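Dnab-like replicative helicase (Bacillus phage SPP1, PDB 3BH0) probably couples ATP hydrolysis to 5'-3' unwinding of duplex DNA during replication, the chain described here being the ATPase domain of this DnaB-family helicase. Local coordinates at residues R114-A119 and S143-E148; S121-K126 and I299-N304; Y166-T171 and A217-V222; D97-H102 and R182-I187. All coordinates share one frame; numbering follows the deposited sequence.

Overall arrangement
From the N terminus, strand 98-103 opens contact 4, which closes at 182-187 by joining two parallel strands of the central sheet. Within that loop lies the whole of contact 1, running from 114-119 to 143-148 and packing two helices at the surface. Contact 2 starts between those helices, at 121-126, and does not close until 299-304, so it crosses contacts 1 and 4 and brings a late hairpin turn back to an early turn. Contact 3, from 166-171 to 217-222, falls inside contact 2's span but crosses contact 4. Helix 164-176 and Val222, just past helix 202-220, pack on the contact 4 strands, whereas contacts 1 and 2 touch each other at the periphery, with centres about 11 Å apart.

Contact 1: R114-A119 and S143-E148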
loop_
_atom_site.group_PDB
_atom_site.type_symbol
_atom_site.label_atom_id
_atom_site.label_comp_id
_atom_site.label_asym_id
_atom_site.label_seq_id
_atom_site.Cartn_x
_atom_site.Cartn_y
_atom_site.Cartn_z
ATOM N N ARG A 114 -12.428 2.188 9.454
ATOM C CA ARG A 114 -12.140 2.806 8.156
ATOM C C ARG A 114 -12.586 1.928 6.983
ATOM O O ARG A 114 -13.159 2.418 6.005
ATOM C CB ARG A 114 -10.659 3.108 7.998
ATOM C CG ARG A 114 -10.129 4.223 8.818
ATOM C CD ARG A 114 -8.656 4.310 8.532
ATOM N NE ARG A 114 -8.038 5.456 9.173
ATOM C CZ ARG A 114 -7.522 6.497 8.523
ATOM N NH1 ARG A 114 -7.542 6.546 7.186
ATOM N NH2 ARG A 114 -6.974 7.490 9.228
ATOM N N LEU A 115 -12.295 0.636 7.080
ATOM C CA LEU A 115 -12.708 -0.333 6.063
ATOM C C LEU A 115 -14.229 -0.346 5.868
ATOM O O LEU A 115 -14.702 -0.327 4.731
ATOM C CB LEU A 115 -12.190 -1.732 6.410
ATOM C CG LEU A 115 -10.687 -1.977 6.213
ATOM C CD1 LEU A 115 -10.290 -3.338 6.748
ATOM C CD2 LEU A 115 -10.280 -1.817 4.746
ATOM N N ILE A 116 -14.973 -0.376 6.979
ATOM C CA ILE A 116 -16.435 -0.249 6.982
ATOM C C ILE A 116 -16.908 1.066 6.348
ATOM O O ILE A 116 -17.678 1.059 5.392
ATOM C CB ILE A 116 -17.006 -0.383 8.414
ATOM C CG1 ILE A 116 -16.912 -1.833 8.899
ATOM C CG2 ILE A 116 -18.464 0.104 8.471
ATOM C CD1 ILE A 116 -16.884 -1.977 10.406
ATOM N N VAL A 117 -16.436 2.186 6.878
ATOM C CA VAL A 117 -16.759 3.501 6.343
ATOM C C VAL A 117 -16.587 3.565 4.823
ATOM O O VAL A 117 -17.475 4.048 4.121
ATOM C CB VAL A 117 -15.931 4.605 7.051
ATOM C CG1 VAL A 117 -15.929 5.906 6.258
ATOM C CG2 VAL A 117 -16.452 4.830 8.467
ATOM N N THR A 118 -15.457 3.066 4.318
ATOM C CA THR A 118 -15.189 3.089 2.875
ATOM C C THR A 118 -16.095 2.145 2.067
ATOM O O THR A 118 -16.625 2.534 1.013
ATOM C CB THR A 118 -13.701 2.804 2.538
ATOM O OG1 THR A 118 -12.849 3.545 3.423
ATOM C CG2 THR A 118 -13.402 3.199 1.098
ATOM N N ALA A 119 -16.269 0.919 2.556
ATOM C CA ALA A 119 -17.037 -0.099 1.833
ATOM C C ALA A 119 -18.514 0.287 1.697
ATOM O O ALA A 119 -19.068 0.263 0.594
ATOM C CB ALA A 119 -16.894 -1.466 2.504
ATOM N N SER A 143 -24.387 -3.474 7.763
ATOM C CA SER A 143 -24.428 -4.936 7.743
ATOM C C SER A 143 -23.904 -5.477 6.409
ATOM O O SER A 143 -23.290 -6.544 6.368
ATOM C CB SER A 143 -25.850 -5.429 8.012
ATOM O OG SER A 143 -25.904 -6.844 8.004
ATOM N N MET A 144 -24.160 -4.734 5.329
ATOM C CA MET A 144 -23.560 -5.004 4.015
ATOM C C MET A 144 -22.040 -4.862 4.112
ATOM O O MET A 144 -21.303 -5.756 3.697
ATOM C CB MET A 144 -24.144 -4.057 2.948
ATOM C CG MET A 144 -23.594 -4.222 1.516
ATOM S SD MET A 144 -22.274 -3.059 1.044
ATOM C CE MET A 144 -23.135 -1.479 1.066
ATOM N N ALA A 145 -21.599 -3.740 4.689
ATOM C CA ALA A 145 -20.183 -3.437 4.916
ATOM C C ALA A 145 -19.498 -4.430 5.851
ATOM O O ALA A 145 -18.392 -4.873 5.565
ATOM C CB ALA A 145 -20.012 -2.005 5.434
ATOM N N ILE A 146 -20.141 -4.781 6.961
ATOM C CA ILE A 146 -19.566 -5.772 7.875
ATOM C C ILE A 146 -19.512 -7.160 7.236
ATOM O O ILE A 146 -18.652 -7.979 7.572
ATOM C CB ILE A 146 -20.287 -5.802 9.243
ATOM C CG1 ILE A 146 -19.896 -4.557 10.046
ATOM C CG2 ILE A 146 -19.959 -7.094 10.022
ATOM C CD1 ILE A 146 -20.693 -4.343 11.308
ATOM N N GLY A 147 -20.427 -7.400 6.303
ATOM C CA GLY A 147 -20.485 -8.657 5.571
ATOM C C GLY A 147 -19.285 -8.789 4.671
ATOM O O GLY A 147 -18.662 -9.845 4.613
ATOM N N GLU A 148 -18.956 -7.700 3.991
ATOM C CA GLU A 148 -17.822 -7.676 3.066
ATOM C C GLU A 148 -16.453 -7.806 3.735
ATOM O O GLU A 148 -15.580 -8.517 3.213
ATOM C CB GLU A 148 -17.872 -6.440 2.176
ATOM C CG GLU A 148 -18.844 -6.612 1.044
ATOM C CD GLU A 148 -18.389 -5.916 -0.204
ATOM O OE1 GLU A 148 -18.658 -4.699 -0.307
ATOM O OE2 GLU A 148 -17.775 -6.583 -1.074
#
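This is an apolar helix-helix packing contact at the surface of the ATPase domain, between the C-terminal end of helix 108-119 and the middle of helix 139-150. The short axes pass 8.7 Å apart and their directions make an angle of 121°, so the helices cross steeply and meet over a small patch. Small side chains allow this approach. At the crossing, Ala145 points its methyl at helix 108-119, where CB lies 3.9 Å from Ile116 O and 4.0 Å from Ile116 CG2. One turn on from Ile116, Ala119 presents the matching methyl, with Ala119 CB 4.3 Å from Ala145 CB; a single carbon fills the gap on each side without pushing the backbones apart.

Ile116 serves the contact with both of its branches. Its chi1 of -72° sets CG2 anti to the backbone N, against Ala145, and leaves CG1 beside the N, to carry CD1 outward. There Ile116 CD1 meets Ile146 CG1 at 4.0 Å, the two isoleucines lying side by side and pointing the same way. Met144, extended at chi1, brings CE only to the margin, 4.4 Å from Ala119 O. No hydrogen bond joins the segments, and shape and hydrophobic contact hold them.

Helix 108-119 has further neighbours. Ile116 also touches Ile127 of helix 124-128, as does Val117, Arg114 lies on Thr82 and Leu86 of helix 81-93, and Thr118 OG1 is probably hydrogen-bonded to Tyr302 O in the turn between strands 292-299 and 304-307.

Contact 2: S121-K126 and I299-N304; sequences SINAQK and IKEYGN
The ring of Tyr302 carries this contact, lodged between its own neighbour Glu301 and the turn that links helices 108-119 and 124-128. Its chi1 of -60° sets CG anti to the carbonyl carbon and swings the ring toward Ser121 and Ile122. Glu301 takes the more crowded rotamer, with CG between its backbone N and carbonyl carbon, and this lays the methylene CG over the centre of the Tyr302 ring, 3.6 Å above the plane. Over the opposite face comes Ser121 OG, offset toward the rim and 3.9 Å from Tyr302 CD2.

The CD1-CE1 edge faces backbone. Ile122 O lies near the ring plane, 3.0 Å from Tyr302 CD1 and 3.2 Å from Tyr302 CE1, and Asn123 N is at the same edge. Buried Ile122 turns its side chain away, onto Lys141 and Leu142 of helix 139-150, as suits an isoleucine. Asn123 extends its side chain anti to the backbone N, so that ND2 comes 4.2 Å from Glu301 CB while OD1 caps helix 124-128 through a weak bond from Gln125 N.

Each partner is a shaped turn. Ser121 ends helix 108-119 in a Schellman motif, and its carbonyl O is hydrogen-bonded to Lys141 NZ. In the other segment Gly303 and Asn304 both face Ile299 in a G1 beta bulge, where a residue without a side chain suits the positive phi of Gly303.

With no hydrogen bond between the segments, what joins them directly is van der Waals contact and, probably, the attraction between a carbonyl oxygen and the slightly positive C-H edge of an aromatic ring.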
loop_
_atom_site.group_PDB
_atom_site.type_symbol
_atom_site.label_atom_id
_atom_site.label_comp_id
_atom_site.label_asym_id
_atom_site.label_seq_id
_atom_site.Cartn_x
_atom_site.Cartn_y
_atom_site.Cartn_z
ATOM N N SER A 121 -20.060 3.213 2.122
ATOM C CA SER A 121 -20.328 4.649 1.975
ATOM C C SER A 121 -21.109 5.221 3.170
ATOM O O SER A 121 -22.164 5.849 3.009
ATOM C CB SER A 121 -21.037 4.966 0.649
ATOM O OG SER A 121 -20.121 5.423 -0.332
ATOM N N ILE A 122 -20.585 4.983 4.369
ATOM C CA ILE A 122 -21.134 5.575 5.577
ATOM C C ILE A 122 -20.241 6.748 5.998
ATOM O O ILE A 122 -19.057 6.782 5.663
ATOM C CB ILE A 122 -21.263 4.539 6.711
ATOM C CG1 ILE A 122 -21.826 3.218 6.166
ATOM C CG2 ILE A 122 -22.140 5.090 7.835
ATOM C CD1 ILE A 122 -21.970 2.112 7.198
ATOM N N ASN A 123 -20.817 7.717 6.704
ATOM C CA ASN A 123 -20.077 8.880 7.180
ATOM C C ASN A 123 -19.395 8.616 8.533
ATOM O O ASN A 123 -20.007 8.053 9.451
ATOM C CB ASN A 123 -21.006 10.097 7.253
ATOM C CG ASN A 123 -20.283 11.358 7.652
ATOM O OD1 ASN A 123 -20.371 11.797 8.801
ATOM N ND2 ASN A 123 -19.546 11.943 6.711
ATOM N N ALA A 124 -18.136 9.044 8.644
ATOM C CA ALA A 124 -17.271 8.708 9.779
ATOM C C ALA A 124 -17.706 9.300 11.119
ATOM O O ALA A 124 -17.503 8.678 12.156
ATOM C CB ALA A 124 -15.826 9.083 9.473
ATOM N N GLN A 125 -18.279 10.503 11.109
ATOM C CA GLN A 125 -18.743 11.127 12.356
ATOM C C GLN A 125 -20.036 10.498 12.853
ATOM O O GLN A 125 -20.214 10.286 14.057
ATOM C CB GLN A 125 -18.906 12.642 12.210
ATOM C CG GLN A 125 -17.591 13.422 12.219
ATOM C CD GLN A 125 -16.639 12.977 13.319
ATOM O OE1 GLN A 125 -16.939 13.093 14.512
ATOM N NE2 GLN A 125 -15.479 12.467 12.915
ATOM N N LYS A 126 -20.925 10.195 11.910
ATOM C CA LYS A 126 -22.185 9.528 12.215
ATOM C C LYS A 126 -21.904 8.165 12.811
ATOM O O LYS A 126 -22.510 7.785 13.814
ATOM C CB LYS A 126 -23.060 9.410 10.961
ATOM C CG LYS A 126 -23.402 10.766 10.359
ATOM C CD LYS A 126 -24.648 10.733 9.499
ATOM C CE LYS A 126 -25.166 12.161 9.279
ATOM N NZ LYS A 126 -26.416 12.214 8.455
ATOM N N ILE A 299 -12.485 10.892 -2.459
ATOM C CA ILE A 299 -13.709 11.187 -1.718
ATOM C C ILE A 299 -13.337 11.185 -0.246
ATOM O O ILE A 299 -13.377 10.148 0.429
ATOM C CB ILE A 299 -14.891 10.195 -2.023
ATOM C CG1 ILE A 299 -15.111 10.000 -3.533
ATOM C CG2 ILE A 299 -16.185 10.635 -1.313
ATOM C CD1 ILE A 299 -15.121 11.277 -4.387
ATOM N N LYS A 300 -12.955 12.375 0.213
ATOM C CA LYS A 300 -12.474 12.629 1.564
ATOM C C LYS A 300 -13.319 11.934 2.625
ATOM O O LYS A 300 -12.848 11.016 3.305
ATOM C CB LYS A 300 -12.422 14.142 1.818
ATOM C CG LYS A 300 -11.305 14.843 1.062
ATOM C CD LYS A 300 -11.582 16.329 0.748
ATOM C CE LYS A 300 -10.282 17.073 0.329
ATOM N NZ LYS A 300 -9.661 16.609 -0.963
ATOM N N GLU A 301 -14.574 12.362 2.726
ATOM C CA GLU A 301 -15.514 11.895 3.737
ATOM C C GLU A 301 -15.595 10.363 3.869
ATOM O O GLU A 301 -15.970 9.839 4.922
ATOM C CB GLU A 301 -16.904 12.488 3.447
ATOM C CG GLU A 301 -17.532 11.967 2.140
ATOM C CD GLU A 301 -18.815 12.681 1.749
ATOM O OE1 GLU A 301 -19.488 13.238 2.651
ATOM O OE2 GLU A 301 -19.148 12.677 0.531
ATOM N N TYR A 302 -15.256 9.640 2.808
ATOM C CA TYR A 302 -15.366 8.183 2.850
ATOM C C TYR A 302 -14.015 7.458 2.770
ATOM O O TYR A 302 -13.953 6.237 2.905
ATOM C CB TYR A 302 -16.320 7.673 1.762
ATOM C CG TYR A 302 -17.738 8.199 1.854
ATOM C CD1 TYR A 302 -18.464 8.134 3.052
ATOM C CD2 TYR A 302 -18.369 8.732 0.731
ATOM C CE1 TYR A 302 -19.781 8.608 3.130
ATOM C CE2 TYR A 302 -19.680 9.211 0.793
ATOM C CZ TYR A 302 -20.384 9.144 1.991
ATOM O OH TYR A 302 -21.688 9.615 2.029
ATOM N N GLY A 303 -12.946 8.220 2.552
ATOM C CA GLY A 303 -11.614 7.659 2.368
ATOM C C GLY A 303 -11.581 6.765 1.147
ATOM O O GLY A 303 -10.888 5.740 1.130
ATOM N N ASN A 304 -12.345 7.161 0.132
ATOM C CA ASN A 304 -12.434 6.425 -1.116
ATOM C C ASN A 304 -11.776 7.151 -2.279
ATOM O O ASN A 304 -11.608 8.366 -2.248
ATOM C CB ASN A 304 -13.887 6.147 -1.454
ATOM C CG ASN A 304 -14.067 4.840 -2.165
ATOM O OD1 ASN A 304 -13.229 4.438 -2.973
ATOM N ND2 ASN A 304 -15.166 4.157 -1.865
#

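Contact 3: Y166-T171 and A217-V222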
loop_
_atom_site.group_PDB
_atom_site.type_symbol
_atom_site.label_atom_id
_atom_site.label_comp_id
_atom_site.label_asym_id
_atom_site.label_seq_id
_atom_site.Cartn_x
_atom_site.Cartn_y
_atom_site.Cartn_z
ATOM N N TYR A 166 9.993 -10.272 12.910
ATOM C CA TYR A 166 8.643 -10.535 13.385
ATOM C C TYR A 166 7.672 -10.696 12.222
ATOM O O TYR A 166 6.834 -11.587 12.228
ATOM C CB TYR A 166 8.195 -9.417 14.337
ATOM C CG TYR A 166 6.765 -9.535 14.793
ATOM C CD1 TYR A 166 6.448 -10.132 16.011
ATOM C CD2 TYR A 166 5.715 -9.051 13.998
ATOM C CE1 TYR A 166 5.106 -10.246 16.424
ATOM C CE2 TYR A 166 4.395 -9.163 14.394
ATOM C CZ TYR A 166 4.096 -9.751 15.604
ATOM O OH TYR A 166 2.782 -9.858 15.987
ATOM N N ILE A 167 7.792 -9.833 11.219
ATOM C CA ILE A 167 6.858 -9.836 10.081
ATOM C C ILE A 167 7.115 -11.014 9.151
ATOM O O ILE A 167 6.174 -11.583 8.580
ATOM C CB ILE A 167 6.892 -8.485 9.304
ATOM C CG1 ILE A 167 6.405 -7.349 10.221
ATOM C CG2 ILE A 167 6.109 -8.578 7.994
ATOM C CD1 ILE A 167 6.444 -5.972 9.613
ATOM N N TRP A 168 8.398 -11.350 8.997
ATOM C CA TRP A 168 8.852 -12.560 8.305
ATOM C C TRP A 168 8.108 -13.776 8.814
ATOM O O TRP A 168 7.510 -14.528 8.048
ATOM C CB TRP A 168 10.357 -12.773 8.554
ATOM C CG TRP A 168 10.998 -13.682 7.554
ATOM C CD1 TRP A 168 10.727 -15.006 7.356
ATOM C CD2 TRP A 168 12.012 -13.330 6.603
ATOM N NE1 TRP A 168 11.505 -15.502 6.341
ATOM C CE2 TRP A 168 12.302 -14.495 5.854
ATOM C CE3 TRP A 168 12.710 -12.147 6.315
ATOM C CZ2 TRP A 168 13.270 -14.514 4.824
ATOM C CZ3 TRP A 168 13.678 -12.164 5.299
ATOM C CH2 TRP A 168 13.946 -13.349 4.562
ATOM N N SER A 169 8.165 -13.960 10.126
ATOM C CA SER A 169 7.477 -15.050 10.804
ATOM C C SER A 169 5.983 -15.157 10.441
ATOM O O SER A 169 5.493 -16.242 10.116
ATOM C CB SER A 169 7.667 -14.900 12.308
ATOM O OG SER A 169 7.090 -15.993 12.991
ATOM N N LYS A 170 5.283 -14.020 10.458
ATOM C CA LYS A 170 3.842 -13.973 10.190
ATOM C C LYS A 170 3.487 -14.218 8.735
ATOM O O LYS A 170 2.473 -14.831 8.429
ATOM C CB LYS A 170 3.255 -12.645 10.666
ATOM C CG LYS A 170 3.581 -12.322 12.118
ATOM C CD LYS A 170 2.801 -13.209 13.105
ATOM C CE LYS A 170 3.326 -13.011 14.504
ATOM N NZ LYS A 170 2.406 -13.556 15.541
ATOM N N THR A 171 4.317 -13.718 7.835
ATOM C CA THR A 171 4.111 -13.919 6.401
ATOM C C THR A 171 4.151 -15.411 6.027
ATOM O O THR A 171 3.303 -15.888 5.272
ATOM C CB THR A 171 5.166 -13.142 5.594
ATOM O OG1 THR A 171 5.245 -11.796 6.088
ATOM C CG2 THR A 171 4.811 -13.125 4.132
ATOM N N ALA A 217 10.432 -10.016 0.592
ATOM C CA ALA A 217 9.579 -10.029 -0.597
ATOM C C ALA A 217 10.034 -11.138 -1.543
ATOM O O ALA A 217 9.231 -11.954 -1.998
ATOM C CB ALA A 217 9.622 -8.668 -1.298
ATOM N N ARG A 218 11.341 -11.147 -1.816
ATOM C CA ARG A 218 11.981 -12.116 -2.708
ATOM C C ARG A 218 11.983 -13.551 -2.151
ATOM O O ARG A 218 11.514 -14.472 -2.818
ATOM C CB ARG A 218 13.416 -11.659 -3.027
ATOM C CG ARG A 218 13.492 -10.468 -3.974
ATOM C CD ARG A 218 13.734 -10.889 -5.426
ATOM N NE ARG A 218 15.138 -11.252 -5.601
ATOM C CZ ARG A 218 15.582 -12.409 -6.085
ATOM N NH1 ARG A 218 14.748 -13.345 -6.525
ATOM N NH2 ARG A 218 16.884 -12.596 -6.162
ATOM N N GLU A 219 12.502 -13.718 -0.933
ATOM C CA GLU A 219 12.755 -15.042 -0.331
ATOM C C GLU A 219 11.466 -15.780 -0.004
ATOM O O GLU A 219 11.388 -16.992 -0.180
ATOM C CB GLU A 219 13.656 -14.923 0.912
ATOM C CG GLU A 219 14.438 -16.184 1.266
ATOM C CD GLU A 219 15.887 -15.896 1.729
ATOM O OE1 GLU A 219 16.077 -15.130 2.708
ATOM O OE2 GLU A 219 16.841 -16.452 1.111
ATOM N N LEU A 220 10.451 -15.052 0.459
ATOM C CA LEU A 220 9.133 -15.656 0.712
ATOM C C LEU A 220 8.190 -15.583 -0.487
ATOM O O LEU A 220 7.132 -16.198 -0.482
ATOM C CB LEU A 220 8.468 -15.070 1.969
ATOM C CG LEU A 220 9.290 -15.083 3.260
ATOM C CD1 LEU A 220 8.470 -14.497 4.420
ATOM C CD2 LEU A 220 9.799 -16.510 3.574
ATOM N N ASP A 221 8.578 -14.836 -1.517
ATOM C CA ASP A 221 7.784 -14.746 -2.751
ATOM C C ASP A 221 6.455 -14.002 -2.521
ATOM O O ASP A 221 5.380 -14.447 -2.949
ATOM C CB ASP A 221 7.561 -16.153 -3.368
ATOM C CG ASP A 221 7.246 -16.108 -4.861
ATOM O OD1 ASP A 221 7.687 -15.165 -5.567
ATOM O OD2 ASP A 221 6.550 -17.039 -5.330
ATOM N N VAL A 222 6.542 -12.848 -1.862
ATOM C CA VAL A 222 5.362 -12.012 -1.602
ATOM C C VAL A 222 5.518 -10.586 -2.134
ATOM O O VAL A 222 6.633 -10.133 -2.396
ATOM C CB VAL A 222 4.997 -11.965 -0.081
ATOM C CG1 VAL A 222 4.536 -13.353 0.408
ATOM C CG2 VAL A 222 6.160 -11.411 0.779
#
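Leu220 rests on the indole of Trp168: its CD1 methyl stands 3.8 Å from the centroid of the five-membered ring and 17° off the normal, a CH-pi contact over the face. The second methyl comes from the same side at the N-H corner, with Leu220 CD2 3.4 Å from Trp168 NE1. Glu219 approaches the six-membered ring instead, bending at chi2 so that OE1 comes to the edge, 3.3 Å from Trp168 CH2, with carboxylate and ring planes 55° apart. A forked leucine suits the broad ring, and a carboxylate oxygen is probably welcome at its slightly positive C-H rim. Beside them Thr171 turns its methyl to Val222, tip to tip, with Thr171 CG2 3.7 Å from Val222 CG1, while Thr171 CB lies 3.8 Å from Leu220 CD1.

The motif that delivers Val222 is a Schellman ending of helix 202-220. Asp221 adopts positive phi, Val222 N bonds to Ala217 O at 2.8 Å, and a weak bond runs from Asp221 N to Arg218 O; the chain thus passes from helix directly into strand 223-228 of the RecA-type alpha/beta fold.

On the other helix, Trp168 sets CG anti to its backbone N (chi1 -161°), which sends the indole across to helix 202-220. The hydroxyl of Thr171 is satisfied within its own helix: OG1 donates to Ile167 O at 2.7 Å from above the carbonyl plane, and that oxygen also takes Thr171 N. Further out, Trp168 and Thr171 both touch Met216, Thr171 and Val222 pack on Val185 of strand 183-188, and Lys175 NZ is hydrogen-bonded to Leu220 O.

Contact 4: D97-H102 and R182-I187; sequences DVVNLH and RVIVMI
Met186 O is held by one hydrogen bond and one weaker contact: His102 N donates to it at 2.7 Å with an almost straight N-H...O angle of 174°, and Leu101 CA adds a CA-H...O contact at 3.5 Å. The same pattern repeats along these parallel strands, five backbone hydrogen bonds passing in alternate directions from Val98 N to His102 N.

Beyond the first bridge a salt bridge extends the pairing. Arg182 NE donates to Asp97 OD1 at 2.8 Å, in the guanidinium plane but from above that of the carboxylate. The Arg182 chain bends at chi3 (-127°) to bring NE there, and Asp97 CG is anti to its carbonyl carbon. Arginine suits this place because Arg182 NH1 can also bond Thr49 O, and its charge probably helps keep buried Asp97 ionised.

Branched and long apolar residues fill the faces. Val99 CG1 meets Met186 CG at 4.0 Å, and Leu101 CD1 lies 4.1 Å from Met186 CB. On the other face Val185 CG1 comes 3.7 Å from His102 ND1, obliquely to a ring that stacks with Phe157.

The pair forms part of the RecA-like central sheet, and strand 183-188, ending in Asp188, is probably the Walker B strand. Strand 154-157 bonds the far edge of 97-102; helix 81-93, which follows the probable P-loop, packs on Leu101, Ile184 and Met186, and helix 164-176 on Val98, His102 and Val185.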
loop_
_atom_site.group_PDB
_atom_site.type_symbol
_atom_site.label_atom_id
_atom_site.label_comp_id
_atom_site.label_asym_id
_atom_site.label_seq_id
_atom_site.Cartn_x
_atom_site.Cartn_y
_atom_site.Cartn_z
ATOM N N ASP A 97 -6.934 -12.299 -3.334
ATOM C CA ASP A 97 -5.572 -12.345 -2.835
ATOM C C ASP A 97 -5.648 -12.103 -1.335
ATOM O O ASP A 97 -6.679 -11.619 -0.838
ATOM C CB ASP A 97 -4.706 -11.299 -3.537
ATOM C CG ASP A 97 -4.536 -11.588 -5.022
ATOM O OD1 ASP A 97 -4.056 -12.692 -5.355
ATOM O OD2 ASP A 97 -4.882 -10.717 -5.855
ATOM N N VAL A 98 -4.577 -12.460 -0.623
ATOM C CA VAL A 98 -4.514 -12.364 0.836
ATOM C C VAL A 98 -3.682 -11.153 1.265
ATOM O O VAL A 98 -2.521 -11.021 0.881
ATOM C CB VAL A 98 -3.922 -13.663 1.456
ATOM C CG1 VAL A 98 -3.829 -13.568 2.981
ATOM C CG2 VAL A 98 -4.752 -14.874 1.055
ATOM N N VAL A 99 -4.287 -10.277 2.064
ATOM C CA VAL A 99 -3.618 -9.074 2.551
ATOM C C VAL A 99 -3.306 -9.152 4.049
ATOM O O VAL A 99 -4.200 -9.315 4.867
ATOM C CB VAL A 99 -4.431 -7.791 2.239
ATOM C CG1 VAL A 99 -3.626 -6.545 2.626
ATOM C CG2 VAL A 99 -4.823 -7.733 0.757
ATOM N N ASN A 100 -2.022 -9.051 4.383
ATOM C CA ASN A 100 -1.563 -8.958 5.755
ATOM C C ASN A 100 -1.202 -7.506 6.035
ATOM O O ASN A 100 -0.212 -6.987 5.520
ATOM C CB ASN A 100 -0.321 -9.821 5.969
ATOM C CG ASN A 100 -0.637 -11.277 6.300
ATOM O OD1 ASN A 100 -1.789 -11.705 6.283
ATOM N ND2 ASN A 100 0.409 -12.043 6.614
ATOM N N LEU A 101 -2.014 -6.848 6.847
ATOM C CA LEU A 101 -1.764 -5.460 7.197
ATOM C C LEU A 101 -1.081 -5.379 8.546
ATOM O O LEU A 101 -1.646 -5.783 9.565
ATOM C CB LEU A 101 -3.053 -4.647 7.187
ATOM C CG LEU A 101 -3.007 -3.293 7.899
ATOM C CD1 LEU A 101 -2.000 -2.289 7.279
ATOM C CD2 LEU A 101 -4.421 -2.699 7.984
ATOM N N HIS A 102 0.144 -4.870 8.538
ATOM C CA HIS A 102 0.892 -4.678 9.755
ATOM C C HIS A 102 0.772 -3.213 10.153
ATOM O O HIS A 102 1.415 -2.331 9.574
ATOM C CB HIS A 102 2.333 -5.147 9.584
ATOM C CG HIS A 102 2.456 -6.631 9.446
ATOM N ND1 HIS A 102 2.177 -7.297 8.269
ATOM C CD2 HIS A 102 2.795 -7.586 10.344
ATOM C CE1 HIS A 102 2.338 -8.596 8.452
ATOM N NE2 HIS A 102 2.719 -8.796 9.700
ATOM N N ARG A 182 -1.535 -15.721 -3.525
ATOM C CA ARG A 182 -0.519 -14.681 -3.421
ATOM C C ARG A 182 -0.823 -13.754 -2.236
ATOM O O ARG A 182 -1.903 -13.158 -2.178
ATOM C CB ARG A 182 -0.369 -13.915 -4.745
ATOM C CG ARG A 182 -1.457 -14.193 -5.778
ATOM C CD ARG A 182 -1.156 -13.542 -7.124
ATOM N NE ARG A 182 -2.293 -12.732 -7.555
ATOM C CZ ARG A 182 -2.454 -12.220 -8.770
ATOM N NH1 ARG A 182 -1.557 -12.433 -9.717
ATOM N NH2 ARG A 182 -3.528 -11.488 -9.035
ATOM N N VAL A 183 0.119 -13.708 -1.286
ATOM C CA VAL A 183 0.064 -12.892 -0.062
ATOM C C VAL A 183 0.648 -11.497 -0.315
ATOM O O VAL A 183 1.635 -11.347 -1.041
ATOM C CB VAL A 183 0.855 -13.576 1.100
ATOM C CG1 VAL A 183 0.857 -12.737 2.377
ATOM C CG2 VAL A 183 0.301 -14.959 1.398
ATOM N N ILE A 184 0.040 -10.476 0.286
ATOM C CA ILE A 184 0.537 -9.107 0.150
ATOM C C ILE A 184 0.778 -8.546 1.541
ATOM O O ILE A 184 -0.135 -8.498 2.354
ATOM C CB ILE A 184 -0.451 -8.224 -0.642
ATOM C CG1 ILE A 184 -0.713 -8.831 -2.020
ATOM C CG2 ILE A 184 0.070 -6.765 -0.761
ATOM C CD1 ILE A 184 -2.160 -9.121 -2.285
ATOM N N VAL A 185 2.009 -8.134 1.820
ATOM C CA VAL A 185 2.352 -7.619 3.149
ATOM C C VAL A 185 2.352 -6.089 3.143
ATOM O O VAL A 185 3.220 -5.473 2.538
ATOM C CB VAL A 185 3.707 -8.204 3.637
ATOM C CG1 VAL A 185 4.019 -7.795 5.072
ATOM C CG2 VAL A 185 3.682 -9.736 3.504
ATOM N N MET A 186 1.354 -5.491 3.793
ATOM C CA MET A 186 1.258 -4.031 3.905
ATOM C C MET A 186 1.785 -3.582 5.253
ATOM O O MET A 186 1.372 -4.103 6.291
ATOM C CB MET A 186 -0.183 -3.540 3.765
ATOM C CG MET A 186 -0.815 -3.719 2.406
ATOM S SD MET A 186 -2.070 -2.445 2.086
ATOM C CE MET A 186 -1.038 -1.126 1.440
ATOM N N ILE A 187 2.683 -2.604 5.251
ATOM C CA ILE A 187 3.235 -2.125 6.506
ATOM C C ILE A 187 2.850 -0.663 6.794
ATOM O O ILE A 187 3.365 0.261 6.145
ATOM C CB ILE A 187 4.744 -2.403 6.581
ATOM C CG1 ILE A 187 4.986 -3.882 6.223
ATOM C CG2 ILE A 187 5.304 -2.032 7.977
ATOM C CD1 ILE A 187 6.376 -4.245 5.874
#